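Local coordinates for hypothetical protein (Mus musculus, PDB 1VKB), which probably acts as a gamma-glutamylamine cyclotransferase, releasing 5-oxoproline from gamma-glutamyl amines, at residues F42-F52 and L105-E113; G70-E78 and L139-S147. All coordinates share one frame; numbering follows the deposited sequence. Where two conformers were deposited one is given.

How the contacts relate
Contact 1 is the larger and partly buried one, an antiparallel pairing of strand 40-48 with strands 101-109 and 111-112. Contact 2 is a surface contact, where the loop 139-147 runs beside the approach to strand 76-82. Strands 40-48 and 76-82 are neighbours in the same sheet, so the two contacts share one framework, and the Cys47-Cys74 disulfide and a probable backbone bond from Gly70 to Ser51 tie them directly. Their chemistry differs accordingly. Repeated backbone hydrogen bonds, a bulge and an aromatic platform hold contact 1, whereas contact 2 relies on a single direct backbone bond, bridging waters and loose contacts around a histidine.

Contact 1 (F42-F52 and L105-E113); sequences FRGRGCTVESF and LQVQVLEWE
Arg43 lays its side chain across the indole of Trp112. Its CB sits over one face, 3.8 Å from the centroid of the six-membered ring, a CH-pi contact; CG moves on to CH2 of Trp112 at 4.0 Å, and CD lies beside CZ2. A bend at chi2 (-67°) carries CG and CD past CH2 and CZ2, at the outer side of the six-membered ring. At the tip, NH1 donates to a water that also bonds Glu113 O, while NH2 forms a salt bridge with Glu81. The backbone below is held by Glu113 N, which reaches Arg43 O at 2.7 Å in a nearly straight bond.

Farther along, the register slips by one residue. Leu110 N (2.8 Å) and Glu111 N (3.2 Å) both donate to Arg45 O, from the same face of its carbonyl plane, which makes a classic beta bulge. Gly44 and Gly46 pass close to the partner strand, where a CB on either would clash. Beyond the bulge Cys47 and Gln108 exchange two backbone bonds, and Val49 N closes the pairing on Gln106 O. Phe52 CE2 lies 3.6 Å from Leu105 CD1.

Within the sheet, strand 40-48 lies between strands 101-109 and 111-112 on one edge and strand 76-82 on the other, while Val107 reaches Phe17 of strand 14-18 and Cys124 of strand 121-129.

Contact 2 (G70-E78 and L139-S147); sequences GKGHCVTGE and LPYHESYDS
The imidazole of His73 meets Tyr141 and Glu143 obliquely, neither residue stacking squarely on it. Its CD2 comes to 3.4 Å from Tyr141 O and also touches Tyr141 CB, while on the Glu143 side CG of the glutamate packs 3.8 Å from His73 CB. The Glu143 carboxylate is turned 66° from the ring plane, and its OE2 stays 4.1 Å from His73 ND1, near enough for a modest electrostatic influence, perhaps, but not in contact. The phenol ring of Tyr141 is approached just as obliquely, by Gly72 CA at its CD2. His73 CG lies anti to the carbonyl carbon (chi1 -50°), which swings the ring toward the tyrosine backbone. With the imidazole cut back to an alanine, Tyr141 O and CB would probably lose their ring contact, and Glu143 CG would be left with CB alone to pack on.

In this gamma-glutamyl cyclotransferase-like fold, the loop after strand 121-129 passes alongside the residues leading into strand 76-82, the touching parts running in nearly the same direction, 7° apart. The two are joined where Thr76 N donates to Glu143 O at 3.0 Å, with the donor almost in line with the carbonyl bond. The same oxygen also receives a CA-H...O contact from Val75 CA at 3.3 Å, so one carbonyl grips two successive residues. A water takes up the next step, donating to Thr76 O and accepting from Tyr145 N.

Val75 is buried: its CG2 lies 3.8 Å from His142 O, and the side chain also touches Leu54 and Leu65 of strands 54-57 and 62-66. On the loop's other flank the His142 ring meets that of His151, their planes nearly perpendicular.

Contact 1 (F42-F52 and L105-E113)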
# COMPACT_ATOMS: atom_id res chain seq x y z
N PHE A 42 -9.27 -10.93 2.01
CA PHE A 42 -9.87 -9.58 2.16
C PHE A 42 -10.72 -9.46 3.39
O PHE A 42 -11.58 -10.31 3.65
CB PHE A 42 -10.68 -9.23 0.90
CG PHE A 42 -11.35 -7.90 0.94
CD1 PHE A 42 -10.64 -6.74 0.63
CD2 PHE A 42 -12.69 -7.79 1.30
CE1 PHE A 42 -11.27 -5.50 0.63
CE2 PHE A 42 -13.32 -6.54 1.33
CZ PHE A 42 -12.61 -5.41 1.01
N ARG A 43 -10.49 -8.42 4.18
CA ARG A 43 -11.28 -8.16 5.38
C ARG A 43 -12.13 -6.89 5.35
O ARG A 43 -13.19 -6.82 6.00
CB ARG A 43 -10.34 -8.11 6.57
CG ARG A 43 -9.71 -9.46 6.90
CD ARG A 43 -10.73 -10.47 7.38
NE ARG A 43 -10.06 -11.72 7.68
CZ ARG A 43 -10.31 -12.87 7.11
NH1 ARG A 43 -11.28 -13.00 6.23
NH2 ARG A 43 -9.60 -13.92 7.46
N GLY A 44 -11.69 -5.88 4.62
CA GLY A 44 -12.50 -4.67 4.52
C GLY A 44 -11.73 -3.46 4.02
O GLY A 44 -10.68 -3.58 3.39
N ARG A 45 -12.28 -2.29 4.28
CA ARG A 45 -11.73 -1.02 3.81
C ARG A 45 -11.39 -0.18 5.00
O ARG A 45 -12.09 -0.24 6.04
CB ARG A 45 -12.75 -0.28 2.96
CG ARG A 45 -13.08 -0.92 1.63
CD ARG A 45 -14.08 -0.10 0.80
NE ARG A 45 -15.38 0.07 1.50
CZ ARG A 45 -15.82 1.19 2.10
NH1 ARG A 45 -15.08 2.30 2.13
NH2 ARG A 45 -17.02 1.19 2.68
N GLY A 46 -10.36 0.66 4.86
CA GLY A 46 -9.92 1.52 5.95
C GLY A 46 -9.21 2.77 5.47
O GLY A 46 -9.03 2.97 4.26
N CYS A 47 -8.90 3.65 6.42
CA CYS A 47 -8.03 4.83 6.15
C CYS A 47 -7.03 4.92 7.27
O CYS A 47 -7.34 4.57 8.42
CB CYS A 47 -8.94 6.11 6.27
SG CYS A 47 -8.41 7.55 5.33
N THR A 48 -5.84 5.39 6.97
CA THR A 48 -4.84 5.51 8.02
C THR A 48 -5.35 6.49 9.05
O THR A 48 -6.03 7.46 8.72
CB THR A 48 -3.49 5.96 7.44
OG1 THR A 48 -3.61 7.18 6.67
CG2 THR A 48 -3.01 4.91 6.49
N VAL A 49 -5.08 6.22 10.31
CA VAL A 49 -5.45 7.17 11.37
C VAL A 49 -4.58 8.42 11.29
O VAL A 49 -5.10 9.54 11.35
CB VAL A 49 -5.40 6.51 12.78
CG1 VAL A 49 -5.48 7.54 13.87
CG2 VAL A 49 -6.53 5.45 12.90
N GLU A 50 -3.28 8.23 11.15
CA GLU A 50 -2.35 9.31 10.89
C GLU A 50 -2.40 9.71 9.41
O GLU A 50 -2.74 8.90 8.55
CB GLU A 50 -0.94 8.91 11.29
CG GLU A 50 0.10 10.01 11.08
CD GLU A 50 -0.17 11.30 11.86
OE1 GLU A 50 -0.99 12.18 11.40
OE2 GLU A 50 0.49 11.45 12.93
N SER A 51 -2.09 10.98 9.12
CA SER A 51 -2.01 11.41 7.71
C SER A 51 -0.60 11.15 7.18
O SER A 51 0.39 11.32 7.91
CB SER A 51 -2.41 12.86 7.55
OG SER A 51 -1.58 13.67 8.31
N PHE A 52 -0.50 10.79 5.90
CA PHE A 52 0.80 10.64 5.23
C PHE A 52 0.64 11.16 3.81
O PHE A 52 -0.46 11.03 3.26
CB PHE A 52 1.16 9.15 5.10
CG PHE A 52 1.34 8.47 6.41
CD1 PHE A 52 2.55 8.50 7.05
CD2 PHE A 52 0.26 7.84 7.03
CE1 PHE A 52 2.73 7.90 8.28
CE2 PHE A 52 0.43 7.23 8.26
CZ PHE A 52 1.66 7.25 8.89
N LEU A 105 1.01 0.39 11.21
CA LEU A 105 0.25 1.61 11.41
C LEU A 105 -1.17 1.30 11.87
O LEU A 105 -1.71 0.25 11.56
CB LEU A 105 0.16 2.42 10.10
CG LEU A 105 1.40 2.93 9.37
CD1 LEU A 105 0.95 3.66 8.07
CD2 LEU A 105 2.20 3.87 10.30
N GLN A 106 -1.79 2.25 12.56
CA GLN A 106 -3.19 2.14 12.96
C GLN A 106 -4.06 2.55 11.79
O GLN A 106 -3.87 3.64 11.22
CB GLN A 106 -3.50 3.03 14.14
CG GLN A 106 -4.85 2.85 14.71
CD GLN A 106 -5.11 3.83 15.86
OE1 GLN A 106 -4.29 4.72 16.13
NE2 GLN A 106 -6.25 3.67 16.53
N VAL A 107 -5.06 1.72 11.50
CA VAL A 107 -6.00 1.91 10.38
C VAL A 107 -7.42 1.96 10.92
O VAL A 107 -7.87 1.09 11.66
CB VAL A 107 -5.85 0.80 9.32
CG1 VAL A 107 -6.92 0.89 8.25
CG2 VAL A 107 -4.42 0.80 8.71
N GLN A 108 -8.09 3.06 10.65
CA GLN A 108 -9.49 3.20 10.97
C GLN A 108 -10.31 2.29 10.00
O GLN A 108 -10.14 2.34 8.75
CB GLN A 108 -9.90 4.66 10.83
CG GLN A 108 -11.39 4.89 11.09
CD GLN A 108 -11.85 6.30 10.74
OE1 GLN A 108 -11.17 7.04 10.02
NE2 GLN A 108 -13.02 6.66 11.26
N VAL A 109 -11.19 1.48 10.58
CA VAL A 109 -12.01 0.56 9.80
C VAL A 109 -13.22 1.32 9.25
O VAL A 109 -13.99 1.92 10.01
CB VAL A 109 -12.46 -0.60 10.66
CG1 VAL A 109 -13.45 -1.50 9.91
CG2 VAL A 109 -11.23 -1.38 11.15
N LEU A 110 -13.37 1.33 7.94
CA LEU A 110 -14.53 1.96 7.30
C LEU A 110 -15.60 0.94 6.93
O LEU A 110 -16.77 1.22 6.97
CB LEU A 110 -14.07 2.70 6.06
CG LEU A 110 -13.04 3.79 6.32
CD1 LEU A 110 -12.65 4.41 4.99
CD2 LEU A 110 -13.54 4.83 7.30
N GLU A 111 -15.19 -0.27 6.60
CA GLU A 111 -16.11 -1.37 6.30
C GLU A 111 -15.39 -2.65 6.66
O GLU A 111 -14.18 -2.76 6.47
CB GLU A 111 -16.51 -1.33 4.81
CG GLU A 111 -17.22 -2.59 4.28
CD GLU A 111 -16.29 -3.65 3.63
OE1 GLU A 111 -15.31 -3.30 2.95
OE2 GLU A 111 -16.58 -4.86 3.75
N TRP A 112 -16.11 -3.60 7.24
CA TRP A 112 -15.52 -4.88 7.60
C TRP A 112 -16.41 -6.01 7.13
O TRP A 112 -17.60 -5.99 7.38
CB TRP A 112 -15.35 -4.98 9.11
CG TRP A 112 -14.51 -6.15 9.56
CD1 TRP A 112 -14.95 -7.36 10.04
CD2 TRP A 112 -13.07 -6.21 9.60
NE1 TRP A 112 -13.87 -8.15 10.36
CE2 TRP A 112 -12.71 -7.47 10.10
CE3 TRP A 112 -12.05 -5.31 9.26
CZ2 TRP A 112 -11.39 -7.85 10.27
CZ3 TRP A 112 -10.73 -5.70 9.45
CH2 TRP A 112 -10.42 -6.95 9.96
N GLU A 113 -15.81 -7.01 6.48
CA GLU A 113 -16.53 -8.24 6.13
C GLU A 113 -16.26 -9.30 7.19
O GLU A 113 -15.08 -9.65 7.42
CB GLU A 113 -16.05 -8.76 4.76
CG GLU A 113 -16.41 -7.84 3.61
CD GLU A 113 -16.25 -8.49 2.26
OE1 GLU A 113 -15.76 -9.65 2.17
OE2 GLU A 113 -16.60 -7.83 1.28
O HOH W 1 -13.68 -11.54 5.82
O HOH W 2 -8.57 8.24 9.64
O HOH W 3 -1.96 5.61 10.91

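Contact 2 (G70-E78 and L139-S147)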
# COMPACT_ATOMS: atom_id res chain seq x y z
N GLY A 70 1.68 13.01 9.67
CA GLY A 70 1.09 14.30 9.96
C GLY A 70 1.15 15.25 8.78
O GLY A 70 0.67 16.34 8.90
N LYS A 71 1.74 14.83 7.66
CA LYS A 71 1.68 15.56 6.41
C LYS A 71 0.70 14.87 5.46
O LYS A 71 0.45 13.66 5.57
CB LYS A 71 3.06 15.63 5.76
CG LYS A 71 4.09 16.43 6.58
CD LYS A 71 3.57 17.82 6.88
CE LYS A 71 4.70 18.78 7.28
NZ LYS A 71 4.19 20.18 7.52
N GLY A 72 0.14 15.61 4.53
CA GLY A 72 -0.79 15.00 3.57
C GLY A 72 -2.15 14.65 4.17
O GLY A 72 -2.70 15.44 4.89
N HIS A 73 -2.68 13.47 3.89
CA HIS A 73 -4.05 13.09 4.23
C HIS A 73 -4.13 11.70 4.81
O HIS A 73 -3.21 10.92 4.68
CB HIS A 73 -4.89 13.14 2.97
CG HIS A 73 -4.71 14.42 2.22
ND1 HIS A 73 -5.39 15.57 2.56
CD2 HIS A 73 -3.86 14.75 1.22
CE1 HIS A 73 -5.00 16.55 1.77
NE2 HIS A 73 -4.06 16.09 0.95
N CYS A 74 -5.26 11.37 5.43
CA CYS A 74 -5.48 10.00 5.79
C CYS A 74 -5.67 9.29 4.45
O CYS A 74 -6.34 9.84 3.54
CB CYS A 74 -6.67 9.83 6.73
SG CYS A 74 -8.27 9.50 6.01
N VAL A 75 -5.01 8.16 4.28
CA VAL A 75 -4.98 7.45 2.99
C VAL A 75 -5.88 6.22 3.07
O VAL A 75 -5.81 5.46 4.03
CB VAL A 75 -3.55 7.08 2.62
CG1 VAL A 75 -3.48 6.12 1.44
CG2 VAL A 75 -2.76 8.36 2.26
N THR A 76 -6.74 6.03 2.07
CA THR A 76 -7.70 4.93 2.06
C THR A 76 -7.06 3.70 1.44
O THR A 76 -6.10 3.78 0.64
CB THR A 76 -9.01 5.31 1.26
OG1 THR A 76 -8.70 5.57 -0.11
CG2 THR A 76 -9.61 6.60 1.75
N GLY A 77 -7.60 2.54 1.77
CA GLY A 77 -7.07 1.30 1.24
C GLY A 77 -7.86 0.14 1.77
O GLY A 77 -8.99 0.29 2.25
N GLU A 78 -7.25 -1.02 1.63
CA GLU A 78 -7.91 -2.26 1.93
C GLU A 78 -7.12 -3.03 2.97
O GLU A 78 -5.89 -3.11 2.93
CB GLU A 78 -8.07 -3.09 0.67
CG GLU A 78 -9.03 -2.44 -0.33
CD GLU A 78 -9.05 -3.13 -1.66
OE1 GLU A 78 -8.17 -3.98 -1.95
OE2 GLU A 78 -9.95 -2.79 -2.41
N LEU A 139 5.07 16.70 -5.30
CA LEU A 139 4.04 16.09 -6.15
C LEU A 139 2.70 16.14 -5.40
O LEU A 139 2.66 16.38 -4.18
CB LEU A 139 4.38 14.65 -6.47
CG LEU A 139 5.57 14.46 -7.39
CD1 LEU A 139 5.94 12.99 -7.43
CD2 LEU A 139 5.24 14.97 -8.79
N PRO A 140 1.60 15.95 -6.12
CA PRO A 140 0.30 16.01 -5.48
C PRO A 140 0.16 14.93 -4.40
O PRO A 140 0.61 13.82 -4.62
CB PRO A 140 -0.66 15.73 -6.63
CG PRO A 140 0.06 16.21 -7.85
CD PRO A 140 1.49 15.77 -7.58
N TYR A 141 -0.48 15.25 -3.29
CA TYR A 141 -0.74 14.28 -2.21
C TYR A 141 -2.14 13.76 -2.27
O TYR A 141 -3.09 14.53 -2.12
CB TYR A 141 -0.49 14.88 -0.83
CG TYR A 141 0.92 15.35 -0.54
CD1 TYR A 141 2.01 15.04 -1.37
CD2 TYR A 141 1.18 16.12 0.58
CE1 TYR A 141 3.29 15.50 -1.05
CE2 TYR A 141 2.46 16.57 0.89
CZ TYR A 141 3.51 16.25 0.09
OH TYR A 141 4.77 16.75 0.39
N HIS A 142 -2.25 12.46 -2.50
CA HIS A 142 -3.51 11.79 -2.79
C HIS A 142 -4.14 11.23 -1.55
O HIS A 142 -3.47 10.75 -0.64
CB HIS A 142 -3.25 10.63 -3.75
CG HIS A 142 -2.93 11.06 -5.15
ND1 HIS A 142 -3.90 11.30 -6.09
CD2 HIS A 142 -1.76 11.40 -5.73
CE1 HIS A 142 -3.34 11.72 -7.20
NE2 HIS A 142 -2.04 11.81 -7.01
N GLU A 143 -5.46 11.23 -1.53
CA GLU A 143 -6.21 10.52 -0.48
C GLU A 143 -6.31 9.04 -0.83
O GLU A 143 -6.36 8.17 0.06
CB GLU A 143 -7.59 11.14 -0.32
CG GLU A 143 -7.52 12.53 0.29
CD GLU A 143 -8.86 13.27 0.29
OE1 GLU A 143 -9.88 12.68 -0.12
OE2 GLU A 143 -8.86 14.44 0.71
N SER A 144 -6.38 8.75 -2.13
CA SER A 144 -6.50 7.38 -2.59
C SER A 144 -5.79 7.22 -3.92
O SER A 144 -5.63 8.20 -4.67
CB SER A 144 -7.96 6.92 -2.69
OG SER A 144 -8.68 7.57 -3.69
N TYR A 145 -5.44 5.97 -4.23
CA TYR A 145 -4.76 5.63 -5.48
C TYR A 145 -5.65 4.85 -6.45
O TYR A 145 -6.27 3.84 -6.09
CB TYR A 145 -3.55 4.75 -5.19
CG TYR A 145 -2.87 4.25 -6.44
CD1 TYR A 145 -2.12 5.08 -7.22
CD2 TYR A 145 -3.01 2.91 -6.85
CE1 TYR A 145 -1.49 4.60 -8.44
CE2 TYR A 145 -2.39 2.44 -7.98
CZ TYR A 145 -1.65 3.28 -8.79
OH TYR A 145 -1.05 2.77 -9.91
N ASP A 146 -5.64 5.30 -7.70
CA ASP A 146 -6.21 4.58 -8.83
C ASP A 146 -5.29 4.78 -10.01
O ASP A 146 -5.15 5.92 -10.49
CB ASP A 146 -7.63 5.13 -9.14
CG ASP A 146 -8.31 4.43 -10.29
OD1 ASP A 146 -7.87 3.39 -10.85
OD2 ASP A 146 -9.36 4.92 -10.71
N SER A 147 -4.70 3.68 -10.50
CA SER A 147 -3.87 3.75 -11.70
C SER A 147 -4.57 4.46 -12.86
O SER A 147 -3.92 5.17 -13.62
CB SER A 147 -3.45 2.34 -12.11
OG SER A 147 -2.61 2.40 -13.24
O HOH W 4 -1.66 12.07 0.97
O HOH W 5 -5.58 4.06 -2.03